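Pectate lyase (Pectobacterium carotovorum, PDB 4U4B) probably depolymerises polygalacturonate and pectins, including highly methylated ones, by calcium-dependent eliminative cleavage within the polysaccharide chain. Local coordinates at residues G44-Q49 with V90-G95; Q83-Y88 with A105-A110; P225-Q230 with H250-R255. All coordinates share one frame; numbering follows the deposited sequence.

Contact 1: residues G44-Q49 with V90-G95; sequences GNVVRQ and VDTVSG
The Arg-48 guanidinium lies with one face over a methyl of Val-93: Val-93 CG2 sits 3.8 Å from Arg-48 NH2, above the plane and displaced toward the rim. Both side chains leave the same face of the sheet side by side, and the bend of the arginine at chi3 (92°) folds its flat end over the valine. NH2 also makes a long, weak ion pair with Asp-50. A second flat group, the Gln-49 amide, stands on the opposite face next to Thr-92, with Gln-49 OE1 3.8 Å from Thr-92 CG2. Its rotation is fixed from outside: OE1 accepts from Trp-39 NE1, and NE2 donates to the carbonyls of Asn-69 and Asp-72, so this buried amide is satisfied at both ends. Between these two layers of side chains the antiparallel ladder contains a classic beta bulge. Val-47 and Arg-48 both face Val-93, whose carbonyl O takes a nearly straight bond from Val-47 N (2.8 Å) and a weak one from Arg-48 N (3.4 Å). Val-93 N returns a bond to Arg-48 O at 2.9 Å. Within the bulge Val-47 CG2 lies against Val-93 O; further on, Gly-95 N donates to Asn-45 O at 3.1 Å. Strand 46-54 is flanked here by 63-68, and strand 87-94 by 99-106. Val-90 and Thr-92 turn their side chains onto strands 24-30 and 35-41, a layering consistent with a fibronectin type III-like sandwich.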
ATOM      1  N   GLY A  44       2.314  -7.682 -20.529  1.00 22.23           N
ATOM      2  CA  GLY A  44       2.135  -6.553 -21.421  1.00 22.70           C
ATOM      3  C   GLY A  44       0.702  -6.367 -21.886  1.00 22.30           C
ATOM      4  O   GLY A  44      -0.026  -7.345 -22.052  1.00 24.00           O
ATOM      5  N   ASN A  45       0.317  -5.107 -22.086  1.00 23.72           N
ATOM      6  CA  ASN A  45      -1.019  -4.710 -22.552  1.00 22.12           C
ATOM      7  C   ASN A  45      -2.149  -5.557 -21.978  1.00 20.32           C
ATOM      8  O   ASN A  45      -2.955  -6.135 -22.717  1.00 20.51           O
ATOM      9  CB  ASN A  45      -1.082  -4.746 -24.080  1.00 25.22           C
ATOM     10  CG  ASN A  45      -2.364  -4.122 -24.627  1.00 30.41           C
ATOM     11  OD1 ASN A  45      -2.773  -3.036 -24.204  1.00 30.87           O
ATOM     12  ND2 ASN A  45      -3.019  -4.825 -25.548  1.00 25.80           N
ATOM     13  N   VAL A  46      -2.182  -5.650 -20.656  1.00 17.81           N
ATOM     14  CA  VAL A  46      -3.268  -6.324 -19.960  1.00 18.64           C
ATOM     15  C   VAL A  46      -4.571  -5.583 -20.232  1.00 18.18           C
ATOM     16  O   VAL A  46      -4.596  -4.354 -20.237  1.00 21.75           O
ATOM     17  CB  VAL A  46      -3.009  -6.402 -18.441  1.00 13.43           C
ATOM     18  CG1 VAL A  46      -4.210  -7.006 -17.716  1.00 16.34           C
ATOM     19  CG2 VAL A  46      -1.759  -7.223 -18.160  1.00 17.28           C
ATOM     20  N   VAL A  47      -5.645  -6.332 -20.474  1.00 16.44           N
ATOM     21  CA  VAL A  47      -6.968  -5.751 -20.669  1.00 12.91           C
ATOM     22  C   VAL A  47      -7.975  -6.218 -19.617  1.00 14.06           C
ATOM     23  O   VAL A  47      -9.002  -5.582 -19.418  1.00 18.32           O
ATOM     24  CB  VAL A  47      -7.544  -6.092 -22.066  1.00 17.63           C
ATOM     25  CG1 VAL A  47      -6.613  -5.627 -23.165  1.00 17.75           C
ATOM     26  CG2 VAL A  47      -7.814  -7.573 -22.186  1.00 13.52           C
ATOM     27  N   ARG A  48      -7.687  -7.339 -18.967  1.00 12.14           N
ATOM     28  CA  ARG A  48      -8.559  -7.917 -17.944  1.00 12.79           C
ATOM     29  C   ARG A  48      -7.728  -8.835 -17.060  1.00 11.10           C
ATOM     30  O   ARG A  48      -6.665  -9.319 -17.489  1.00  7.46           O
ATOM     31  CB  ARG A  48      -9.713  -8.704 -18.584  1.00 15.78           C
ATOM     32  CG  ARG A  48     -10.695  -9.386 -17.599  1.00 22.97           C
ATOM     33  CD  ARG A  48     -11.805 -10.197 -18.322  1.00 25.91           C
ATOM     34  NE  ARG A  48     -11.491 -11.618 -18.546  1.00 20.98           N
ATOM     35  CZ  ARG A  48     -11.258 -12.165 -19.737  1.00 19.65           C
ATOM     36  NH1 ARG A  48     -11.287 -11.427 -20.840  1.00 19.25           N
ATOM     37  NH2 ARG A  48     -10.996 -13.457 -19.829  1.00 17.62           N
ATOM     38  N   GLN A  49      -8.204  -9.087 -15.844  1.00  8.20           N
ATOM     39  CA  GLN A  49      -7.551 -10.037 -14.939  1.00 10.84           C
ATOM     40  C   GLN A  49      -8.609 -10.887 -14.264  1.00 13.27           C
ATOM     41  O   GLN A  49      -9.676 -10.396 -13.894  1.00 13.38           O
ATOM     42  CB  GLN A  49      -6.698  -9.323 -13.877  1.00  9.17           C
ATOM     43  CG  GLN A  49      -5.691  -8.342 -14.419  1.00 10.08           C
ATOM     44  CD  GLN A  49      -4.896  -7.687 -13.307  1.00 10.05           C
ATOM     45  OE1 GLN A  49      -3.862  -8.202 -12.883  1.00 10.61           O
ATOM     46  NE2 GLN A  49      -5.384  -6.556 -12.820  1.00 10.48           N
ATOM     47  N   VAL A  90      -4.142 -15.742 -10.006  1.00 11.55           N
ATOM     48  CA  VAL A  90      -4.564 -14.577 -10.762  1.00 10.64           C
ATOM     49  C   VAL A  90      -4.032 -14.728 -12.173  1.00 11.60           C
ATOM     50  O   VAL A  90      -2.841 -14.955 -12.365  1.00 11.92           O
ATOM     51  CB  VAL A  90      -4.060 -13.269 -10.118  1.00  9.09           C
ATOM     52  CG1 VAL A  90      -4.296 -12.097 -11.036  1.00  8.15           C
ATOM     53  CG2 VAL A  90      -4.739 -13.059  -8.753  1.00  7.81           C
ATOM     54  N   ASP A  91      -4.930 -14.670 -13.153  1.00 14.56           N
ATOM     55  CA  ASP A  91      -4.541 -14.746 -14.557  1.00  9.80           C
ATOM     56  C   ASP A  91      -4.712 -13.371 -15.180  1.00 13.06           C
ATOM     57  O   ASP A  91      -5.725 -12.707 -14.961  1.00  9.53           O
ATOM     58  CB  ASP A  91      -5.384 -15.774 -15.340  1.00 13.61           C
ATOM     59  CG  ASP A  91      -5.158 -17.202 -14.883  1.00 17.12           C
ATOM     60  OD1 ASP A  91      -4.260 -17.441 -14.061  1.00 20.93           O
ATOM     61  OD2 ASP A  91      -5.866 -18.106 -15.362  1.00 24.36           O
ATOM     62  N   THR A  92      -3.719 -12.946 -15.948  1.00  9.91           N
ATOM     63  CA  THR A  92      -3.826 -11.716 -16.718  1.00 12.12           C
ATOM     64  C   THR A  92      -4.165 -12.047 -18.172  1.00 15.40           C
ATOM     65  O   THR A  92      -3.718 -13.061 -18.717  1.00 16.40           O
ATOM     66  CB  THR A  92      -2.522 -10.903 -16.673  1.00 17.11           C
ATOM     67  OG1 THR A  92      -1.500 -11.630 -17.360  1.00 16.39           O
ATOM     68  CG2 THR A  92      -2.074 -10.657 -15.231  1.00 12.68           C
ATOM     69  N   VAL A  93      -4.963 -11.200 -18.802  1.00 16.63           N
ATOM     70  CA  VAL A  93      -5.341 -11.405 -20.190  1.00 13.16           C
ATOM     71  C   VAL A  93      -4.968 -10.183 -21.027  1.00 15.47           C
ATOM     72  O   VAL A  93      -5.389  -9.072 -20.742  1.00 17.08           O
ATOM     73  CB  VAL A  93      -6.840 -11.683 -20.322  1.00 19.39           C
ATOM     74  CG1 VAL A  93      -7.219 -11.898 -21.782  1.00 17.78           C
ATOM     75  CG2 VAL A  93      -7.226 -12.879 -19.468  1.00 18.22           C
ATOM     76  N   SER A  94      -4.170 -10.389 -22.064  1.00 15.41           N
ATOM     77  CA  SER A  94      -3.712  -9.273 -22.880  1.00 20.58           C
ATOM     78  C   SER A  94      -4.606  -9.078 -24.096  1.00 21.06           C
ATOM     79  O   SER A  94      -5.459  -9.919 -24.392  1.00 22.52           O
ATOM     80  CB  SER A  94      -2.253  -9.486 -23.302  1.00 24.99           C
ATOM     81  OG  SER A  94      -1.382  -9.353 -22.178  1.00 22.21           O
ATOM     82  N   GLY A  95      -4.437  -7.946 -24.774  1.00 23.41           N
ATOM     83  CA  GLY A  95      -5.221  -7.652 -25.961  1.00 22.19           C
ATOM     84  C   GLY A  95      -5.005  -8.682 -27.056  1.00 31.66           C
ATOM     85  O   GLY A  95      -5.953  -9.067 -27.746  1.00 30.61           O
TER

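Contact 2: residues Q83-Y88 with A105-A110; sequences QSDYWY and ASTAPA
Backbone hydrogen bonds tie Tyr-88 to Ala-105 in both directions: Tyr-88 N reaches Ala-105 O at 2.7 Å, and Ala-105 N reaches Tyr-88 O at 2.9 Å, making a hydrogen-bonded antiparallel pair. Past the non-hydrogen-bonded pair Trp-87/Ser-106 the regular strands give out, but the ladder is prolonged by Thr-107 N, which donates to Tyr-86 O (3.1 Å).

Hydroxyl groups take over from there. Ser-106 OG donates to the same Tyr-86 oxygen from above the carbonyl plane, so two donors grip this atom. The hydroxyl also accepts from Ala-108 N within its own segment, an ST turn that bends the chain after the strand. Thr-107 OG1, placed between its backbone N and carbonyl carbon (chi1 53°), receives Tyr-86 N at 3.0 Å in a nearly straight bond and so stands in for a backbone acceptor.

Aromatic and apolar contacts lie on the face shared by Trp-87 and Ser-106. The serine CB stands 3.7 Å from the centroid of the tryptophan's five-membered ring, a CH-pi contact over the face, with OG close above the same ring. Further along, Ala-108 CB meets Trp-87 CZ2 at 3.6 Å and also touches the Asp-85 carboxylate through OD2. On the other face the Tyr-88 ring presents its edge to Ala-105 O, while its OH is held by Asp-77.

The contact lies at the open end of the hairpin formed by strands 87-94 and 99-106. Tyr-88, Ala-105 and Thr-107 rest on strand 24-30, Tyr-88 also meets strand 35-41, and Tyr-86 and Tyr-88 pack against Arg-53 of strand 46-54.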
ATOM      1  N   GLN A  83     -12.208 -20.825   8.446  1.00 12.42           N
ATOM      2  CA  GLN A  83     -11.750 -22.059   9.059  1.00  8.69           C
ATOM      3  C   GLN A  83     -11.194 -23.057   8.050  1.00  9.99           C
ATOM      4  O   GLN A  83     -10.725 -24.127   8.435  1.00  9.56           O
ATOM      5  CB  GLN A  83     -12.885 -22.709   9.854  1.00 14.03           C
ATOM      6  CG  GLN A  83     -13.486 -21.818  10.923  1.00  9.80           C
ATOM      7  CD  GLN A  83     -12.419 -21.194  11.790  1.00 11.17           C
ATOM      8  OE1 GLN A  83     -11.951 -20.084  11.523  1.00  9.78           O
ATOM      9  NE2 GLN A  83     -12.006 -21.918  12.828  1.00  9.90           N
ATOM     10  N   SER A  84     -11.204 -22.696   6.771  1.00 11.04           N
ATOM     11  CA  SER A  84     -10.844 -23.649   5.723  1.00 10.31           C
ATOM     12  C   SER A  84      -9.738 -23.108   4.823  1.00 10.36           C
ATOM     13  O   SER A  84      -9.671 -21.913   4.575  1.00 10.48           O
ATOM     14  CB  SER A  84     -12.091 -23.999   4.894  1.00  9.13           C
ATOM     15  OG  SER A  84     -11.819 -24.979   3.913  1.00  9.33           O
ATOM     16  N   ASP A  85      -8.878 -24.000   4.338  1.00 13.42           N
ATOM     17  CA  ASP A  85      -7.779 -23.627   3.447  1.00 13.49           C
ATOM     18  C   ASP A  85      -8.277 -23.290   2.050  1.00 13.91           C
ATOM     19  O   ASP A  85      -9.161 -23.970   1.527  1.00 12.51           O
ATOM     20  CB  ASP A  85      -6.758 -24.761   3.341  1.00 11.76           C
ATOM     21  CG  ASP A  85      -5.945 -24.936   4.605  1.00 13.47           C
ATOM     22  OD1 ASP A  85      -5.925 -24.015   5.445  1.00 16.44           O
ATOM     23  OD2 ASP A  85      -5.316 -25.996   4.749  1.00 14.17           O
ATOM     24  N   TYR A  86      -7.703 -22.263   1.433  1.00 11.14           N
ATOM     25  CA  TYR A  86      -8.031 -21.979   0.038  1.00  9.51           C
ATOM     26  C   TYR A  86      -6.781 -21.783  -0.785  1.00 13.68           C
ATOM     27  O   TYR A  86      -5.713 -21.417  -0.258  1.00 13.70           O
ATOM     28  CB  TYR A  86      -8.911 -20.733  -0.094  1.00  7.41           C
ATOM     29  CG  TYR A  86     -10.310 -20.900   0.446  1.00 11.37           C
ATOM     30  CD1 TYR A  86     -11.377 -21.213  -0.394  1.00 12.19           C
ATOM     31  CD2 TYR A  86     -10.573 -20.724   1.796  1.00 11.67           C
ATOM     32  CE1 TYR A  86     -12.665 -21.358   0.105  1.00 10.23           C
ATOM     33  CE2 TYR A  86     -11.857 -20.878   2.303  1.00 13.39           C
ATOM     34  CZ  TYR A  86     -12.892 -21.192   1.454  1.00 10.91           C
ATOM     35  OH  TYR A  86     -14.155 -21.324   1.972  1.00 14.35           O
ATOM     36  N   TRP A  87      -6.920 -22.003  -2.082  1.00  8.81           N
ATOM     37  CA  TRP A  87      -5.841 -21.748  -3.018  1.00 10.50           C
ATOM     38  C   TRP A  87      -6.299 -20.714  -4.036  1.00 12.73           C
ATOM     39  O   TRP A  87      -7.454 -20.741  -4.492  1.00  8.70           O
ATOM     40  CB  TRP A  87      -5.407 -23.049  -3.707  1.00 10.87           C
ATOM     41  CG  TRP A  87      -4.611 -23.957  -2.821  1.00 13.91           C
ATOM     42  CD1 TRP A  87      -3.258 -24.178  -2.870  1.00 11.45           C
ATOM     43  CD2 TRP A  87      -5.105 -24.772  -1.748  1.00 13.72           C
ATOM     44  NE1 TRP A  87      -2.888 -25.080  -1.903  1.00 12.56           N
ATOM     45  CE2 TRP A  87      -4.000 -25.457  -1.197  1.00 13.75           C
ATOM     46  CE3 TRP A  87      -6.380 -24.990  -1.210  1.00 12.23           C
ATOM     47  CZ2 TRP A  87      -4.129 -26.351  -0.128  1.00 13.66           C
ATOM     48  CZ3 TRP A  87      -6.506 -25.868  -0.144  1.00 13.28           C
ATOM     49  CH2 TRP A  87      -5.385 -26.537   0.390  1.00 12.46           C
ATOM     50  N   TYR A  88      -5.392 -19.809  -4.393  1.00  8.75           N
ATOM     51  CA  TYR A  88      -5.700 -18.724  -5.322  1.00  9.06           C
ATOM     52  C   TYR A  88      -4.708 -18.624  -6.491  1.00 11.88           C
ATOM     53  O   TYR A  88      -3.528 -18.953  -6.354  1.00  8.38           O
ATOM     54  CB  TYR A  88      -5.713 -17.376  -4.596  1.00  7.32           C
ATOM     55  CG  TYR A  88      -6.740 -17.221  -3.496  1.00 10.28           C
ATOM     56  CD1 TYR A  88      -6.480 -17.658  -2.211  1.00  7.58           C
ATOM     57  CD2 TYR A  88      -7.959 -16.594  -3.747  1.00 10.22           C
ATOM     58  CE1 TYR A  88      -7.403 -17.497  -1.197  1.00  9.04           C
ATOM     59  CE2 TYR A  88      -8.905 -16.422  -2.736  1.00  8.73           C
ATOM     60  CZ  TYR A  88      -8.615 -16.879  -1.461  1.00 11.10           C
ATOM     61  OH  TYR A  88      -9.540 -16.706  -0.451  1.00  9.82           O
ATOM     62  N   ALA A 105      -1.110 -19.107  -4.748  1.00 11.75           N
ATOM     63  CA  ALA A 105      -0.956 -18.630  -3.380  1.00 11.89           C
ATOM     64  C   ALA A 105      -2.022 -19.298  -2.525  1.00 11.17           C
ATOM     65  O   ALA A 105      -3.114 -19.577  -3.011  1.00 13.58           O
ATOM     66  CB  ALA A 105      -1.066 -17.117  -3.313  1.00 10.19           C
ATOM     67  N   SER A 106      -1.717 -19.567  -1.262  1.00 13.47           N
ATOM     68  CA  SER A 106      -2.608 -20.372  -0.434  1.00 12.39           C
ATOM     69  C   SER A 106      -2.587 -19.990   1.038  1.00 15.62           C
ATOM     70  O   SER A 106      -1.603 -19.434   1.538  1.00 14.25           O
ATOM     71  CB  SER A 106      -2.235 -21.851  -0.574  1.00 18.42           C
ATOM     72  OG  SER A 106      -3.081 -22.669   0.219  1.00 21.79           O
ATOM     73  N   THR A 107      -3.662 -20.316   1.748  1.00 14.59           N
ATOM     74  CA  THR A 107      -3.672 -20.098   3.192  1.00 16.09           C
ATOM     75  C   THR A 107      -3.197 -21.356   3.908  1.00 16.80           C
ATOM     76  O   THR A 107      -2.973 -21.344   5.108  1.00 18.89           O
ATOM     77  CB  THR A 107      -5.065 -19.687   3.710  1.00 15.70           C
ATOM     78  OG1 THR A 107      -6.039 -20.641   3.274  1.00 15.80           O
ATOM     79  CG2 THR A 107      -5.441 -18.335   3.159  1.00 13.17           C
ATOM     80  N   ALA A 108      -3.040 -22.440   3.160  1.00 16.77           N
ATOM     81  CA  ALA A 108      -2.407 -23.636   3.697  1.00 18.63           C
ATOM     82  C   ALA A 108      -0.899 -23.386   3.842  1.00 17.51           C
ATOM     83  O   ALA A 108      -0.370 -22.490   3.198  1.00 17.89           O
ATOM     84  CB  ALA A 108      -2.682 -24.817   2.797  1.00 16.10           C
ATOM     85  N   PRO A 109      -0.205 -24.170   4.690  1.00 20.88           N
ATOM     86  CA  PRO A 109       1.256 -24.028   4.793  1.00 20.82           C
ATOM     87  C   PRO A 109       1.938 -24.180   3.443  1.00 22.73           C
ATOM     88  O   PRO A 109       1.430 -24.891   2.577  1.00 18.18           O
ATOM     89  CB  PRO A 109       1.666 -25.178   5.717  1.00 24.55           C
ATOM     90  CG  PRO A 109       0.438 -25.566   6.447  1.00 24.39           C
ATOM     91  CD  PRO A 109      -0.727 -25.227   5.577  1.00 22.95           C
ATOM     92  N   ALA A 110       3.079 -23.530   3.267  1.00 26.73           N
ATOM     93  CA  ALA A 110       3.836 -23.654   2.022  1.00 28.72           C
ATOM     94  C   ALA A 110       4.343 -25.087   1.801  1.00 28.25           C
ATOM     95  O   ALA A 110       4.835 -25.727   2.726  1.00 28.47           O
ATOM     96  CB  ALA A 110       4.992 -22.676   2.020  1.00 25.39           C
TER

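Contact 3: residues P225-Q230 with H250-R255; sequences PDKVLQ and HGKLWR. With SO4 (sulfate ion), chain B.
Asp-226 and His-250 meet edge on, carboxylate and imidazole nearly coplanar at 14°. His-250 ND1 donates to the syn lone pair of Asp-226 OD2 at 2.7 Å, while Asp-226 OD1 takes Gly-251 N at 2.9 Å. The Asp-226 chi1 of 70°, with CG between backbone N and carbonyl carbon, swings the carboxylate to both donors. His-250 NE2 is held by Thr-247 O. Both side chains touch Asn-216, a calcium-binding residue, which places the pair beside the calcium site. Val-228 CG2 lies 3.5 Å from His-250 ND1.

The two segments are equivalent parts of successive coils of the right-handed parallel beta-helix of this lyase family. Their parallel pairing has Val-228 N donating a hydrogen bond to Lys-252 O, Leu-229 N to Leu-253 O, and Arg-255 N to Leu-229 O. The chain turns corners at Val-228 and Leu-229 and at Gly-251 and Leu-253. Leu-229 runs alongside Leu-253 (Leu-229 CD1 to Leu-253 CD2, 4.0 Å). It shares a face with Trp-254, whose ring edge meets Leu-229 CB, 3.6 Å from Trp-254 CD1.

On the face opposite Leu-229 and Trp-254, Lys-227, Lys-252 and Arg-255 point the same way and converge on a sulfate, probably from the crystallisation liquor. Lys-227 NZ donates hydrogen bonds to sulfate O1 and O3, both at 2.7 Å; Lys-252 NZ closely approaches O2. Arg-255 addresses the ion edge on, NE donating to O2 at 3.0 Å and NH2 to O4, while Ser-325 and Asn-287 hold the guanidinium and Phe-315 adds a cation-pi contact.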
ATOM      1  N   PRO A 225      -2.172   7.622  16.134  1.00 40.99           N
ATOM      2  CA  PRO A 225      -2.574   6.951  14.898  1.00 35.95           C
ATOM      3  C   PRO A 225      -1.466   6.960  13.850  1.00 37.10           C
ATOM      4  O   PRO A 225      -0.721   7.931  13.765  1.00 36.46           O
ATOM      5  CB  PRO A 225      -3.776   7.783  14.430  1.00 36.41           C
ATOM      6  CG  PRO A 225      -4.247   8.519  15.642  1.00 35.21           C
ATOM      7  CD  PRO A 225      -3.003   8.809  16.400  1.00 40.35           C
ATOM      8  N   ASP A 226      -1.356   5.897  13.058  1.00 37.84           N
ATOM      9  CA  ASP A 226      -0.286   5.823  12.074  1.00 30.95           C
ATOM     10  C   ASP A 226      -0.637   6.653  10.841  1.00 25.76           C
ATOM     11  O   ASP A 226      -1.794   6.989  10.628  1.00 23.28           O
ATOM     12  CB  ASP A 226       0.012   4.361  11.706  1.00 28.74           C
ATOM     13  CG  ASP A 226      -1.100   3.705  10.895  1.00 30.39           C
ATOM     14  OD1 ASP A 226      -2.216   4.250  10.839  1.00 34.38           O
ATOM     15  OD2 ASP A 226      -0.855   2.620  10.317  1.00 34.74           O
ATOM     16  N   LYS A 227       0.373   7.013  10.059  1.00 23.47           N
ATOM     17  CA  LYS A 227       0.159   7.641   8.761  1.00 21.92           C
ATOM     18  C   LYS A 227       0.800   6.745   7.712  1.00 18.85           C
ATOM     19  O   LYS A 227       2.018   6.700   7.597  1.00 14.04           O
ATOM     20  CB  LYS A 227       0.756   9.054   8.706  1.00 19.27           C
ATOM     21  CG  LYS A 227      -0.005  10.091   9.517  1.00 23.70           C
ATOM     22  CD  LYS A 227       0.891  10.716  10.544  1.00 30.82           C
ATOM     23  CE  LYS A 227       0.084  11.198  11.728  1.00 40.18           C
ATOM     24  NZ  LYS A 227       0.931  12.020  12.645  1.00 47.12           N
ATOM     25  N   VAL A 228      -0.026   6.026   6.963  1.00 15.28           N
ATOM     26  CA  VAL A 228       0.475   4.931   6.149  1.00 16.78           C
ATOM     27  C   VAL A 228       1.507   5.454   5.158  1.00 12.24           C
ATOM     28  O   VAL A 228       2.634   4.971   5.130  1.00 15.70           O
ATOM     29  CB  VAL A 228      -0.664   4.214   5.427  1.00 16.16           C
ATOM     30  CG1 VAL A 228      -0.118   3.017   4.660  1.00 13.72           C
ATOM     31  CG2 VAL A 228      -1.692   3.782   6.437  1.00 13.45           C
ATOM     32  N   LEU A 229       1.130   6.476   4.398  1.00 11.51           N
ATOM     33  CA  LEU A 229       2.053   7.167   3.507  1.00 14.58           C
ATOM     34  C   LEU A 229       2.358   8.565   4.045  1.00 14.11           C
ATOM     35  O   LEU A 229       1.447   9.359   4.256  1.00 11.91           O
ATOM     36  CB  LEU A 229       1.469   7.262   2.102  1.00  7.92           C
ATOM     37  CG  LEU A 229       0.991   5.915   1.567  1.00 12.44           C
ATOM     38  CD1 LEU A 229       0.344   6.064   0.177  1.00 10.40           C
ATOM     39  CD2 LEU A 229       2.148   4.907   1.543  1.00 10.12           C
ATOM     40  N   GLN A 230       3.638   8.856   4.262  1.00 13.60           N
ATOM     41  CA  GLN A 230       4.041  10.164   4.768  1.00 15.11           C
ATOM     42  C   GLN A 230       4.910  10.867   3.732  1.00 16.30           C
ATOM     43  O   GLN A 230       5.795  10.253   3.147  1.00 19.26           O
ATOM     44  CB  GLN A 230       4.790  10.010   6.094  1.00 16.21           C
ATOM     45  CG  GLN A 230       5.323  11.314   6.671  1.00 20.84           C
ATOM     46  CD  GLN A 230       4.314  12.029   7.565  1.00 23.55           C
ATOM     47  OE1 GLN A 230       3.322  11.440   7.995  1.00 25.57           O
ATOM     48  NE2 GLN A 230       4.571  13.299   7.857  1.00 25.19           N
ATOM     49  N   HIS A 250      -6.420   2.577  11.100  1.00 25.82           N
ATOM     50  CA  HIS A 250      -5.358   3.495  10.724  1.00 27.91           C
ATOM     51  C   HIS A 250      -5.717   4.936  11.057  1.00 23.99           C
ATOM     52  O   HIS A 250      -6.876   5.259  11.289  1.00 25.22           O
ATOM     53  CB  HIS A 250      -5.038   3.364   9.228  1.00 23.72           C
ATOM     54  CG  HIS A 250      -4.422   2.048   8.848  1.00 28.74           C
ATOM     55  ND1 HIS A 250      -3.074   1.790   8.981  1.00 22.22           N
ATOM     56  CD2 HIS A 250      -4.975   0.922   8.331  1.00 25.83           C
ATOM     57  CE1 HIS A 250      -2.822   0.560   8.561  1.00 25.15           C
ATOM     58  NE2 HIS A 250      -3.958   0.012   8.167  1.00 26.89           N
ATOM     59  N   GLY A 251      -4.709   5.798  11.083  1.00 21.13           N
ATOM     60  CA  GLY A 251      -4.934   7.206  11.321  1.00 22.01           C
ATOM     61  C   GLY A 251      -5.200   7.946  10.034  1.00 22.03           C
ATOM     62  O   GLY A 251      -6.277   8.500   9.843  1.00 21.55           O
ATOM     63  N   LYS A 252      -4.214   7.966   9.147  1.00 15.97           N
ATOM     64  CA  LYS A 252      -4.392   8.581   7.838  1.00 16.28           C
ATOM     65  C   LYS A 252      -3.819   7.673   6.777  1.00 17.28           C
ATOM     66  O   LYS A 252      -2.905   6.908   7.041  1.00 15.51           O
ATOM     67  CB  LYS A 252      -3.718   9.953   7.764  1.00 22.72           C
ATOM     68  CG  LYS A 252      -4.227  10.970   8.784  1.00 21.61           C
ATOM     69  CD  LYS A 252      -3.710  12.382   8.491  1.00 21.10           C
ATOM     70  CE  LYS A 252      -4.331  13.415   9.456  1.00 20.17           C
ATOM     71  NZ  LYS A 252      -3.819  13.239  10.844  1.00 21.34           N
ATOM     72  N   LEU A 253      -4.338   7.757   5.564  1.00 17.09           N
ATOM     73  CA  LEU A 253      -3.736   6.983   4.492  1.00 16.40           C
ATOM     74  C   LEU A 253      -2.494   7.700   3.969  1.00 12.01           C
ATOM     75  O   LEU A 253      -1.457   7.077   3.725  1.00 13.85           O
ATOM     76  CB  LEU A 253      -4.745   6.735   3.362  1.00 10.30           C
ATOM     77  CG  LEU A 253      -4.323   5.804   2.235  1.00 13.50           C
ATOM     78  CD1 LEU A 253      -5.548   5.164   1.599  1.00 11.69           C
ATOM     79  CD2 LEU A 253      -3.525   6.554   1.181  1.00 16.35           C
ATOM     80  N   TRP A 254      -2.622   9.001   3.767  1.00 11.37           N
ATOM     81  CA  TRP A 254      -1.524   9.834   3.275  1.00 12.57           C
ATOM     82  C   TRP A 254      -1.498  11.175   3.989  1.00 13.73           C
ATOM     83  O   TRP A 254      -2.549  11.772   4.225  1.00 16.05           O
ATOM     84  CB  TRP A 254      -1.660  10.058   1.775  1.00 12.96           C
ATOM     85  CG  TRP A 254      -0.577  10.918   1.192  1.00 17.07           C
ATOM     86  CD1 TRP A 254       0.645  10.506   0.735  1.00 12.41           C
ATOM     87  CD2 TRP A 254      -0.621  12.338   1.000  1.00 16.10           C
ATOM     88  NE1 TRP A 254       1.353  11.579   0.261  1.00 11.19           N
ATOM     89  CE2 TRP A 254       0.605  12.716   0.416  1.00 15.07           C
ATOM     90  CE3 TRP A 254      -1.584  13.327   1.260  1.00 16.48           C
ATOM     91  CZ2 TRP A 254       0.900  14.044   0.088  1.00 16.47           C
ATOM     92  CZ3 TRP A 254      -1.291  14.642   0.935  1.00 18.76           C
ATOM     93  CH2 TRP A 254      -0.058  14.990   0.361  1.00 16.40           C
ATOM     94  N   ARG A 255      -0.304  11.662   4.315  1.00 17.72           N
ATOM     95  CA  ARG A 255      -0.171  12.934   5.030  1.00 14.30           C
ATOM     96  C   ARG A 255       1.045  13.728   4.562  1.00 17.46           C
ATOM     97  O   ARG A 255       2.186  13.261   4.638  1.00 17.55           O
ATOM     98  CB  ARG A 255      -0.086  12.683   6.536  1.00 15.79           C
ATOM     99  CG  ARG A 255       0.115  13.934   7.406  1.00 19.94           C
ATOM    100  CD  ARG A 255      -0.995  14.976   7.225  1.00 25.26           C
ATOM    101  NE  ARG A 255      -1.018  15.933   8.329  1.00 22.88           N
ATOM    102  CZ  ARG A 255      -0.913  17.248   8.202  1.00 20.61           C
ATOM    103  NH1 ARG A 255      -0.791  17.805   7.011  1.00 20.32           N
ATOM    104  NH2 ARG A 255      -0.940  18.008   9.286  1.00 24.79           N
TER
HETATM  105  S   SO4 B 401      -0.612  14.541  11.585  1.00 48.15           S
HETATM  106  O1  SO4 B 401       0.790  14.268  11.243  1.00 31.93           O
HETATM  107  O2  SO4 B 401      -1.481  13.947  10.568  1.00 31.40           O
HETATM  108  O3  SO4 B 401      -0.937  13.965  12.889  1.00 40.59           O
HETATM  109  O4  SO4 B 401      -0.851  15.986  11.646  1.00 38.86           O

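How the contacts relate
Contacts 1 and 2 share strand 87-94 within one antiparallel sheet: contact 1 pairs that strand with 46-54, contact 2 with 99-106, their centres about 24 Å apart. Both are partly buried and mix ladder bonds with side chains near the surface, but contact 1 absorbs a bulge, whereas contact 2 lets hydroxyls carry on where the strands end. Contact 3 is the buried one, on the opposite side of the chain's centre and about 19 Å from either at the nearest atoms. Its pairing is parallel, between beta-helix coils, and its chemistry is more strongly charged: a carboxylate-imidazole pair near the calcium site and a basic cluster around an anion.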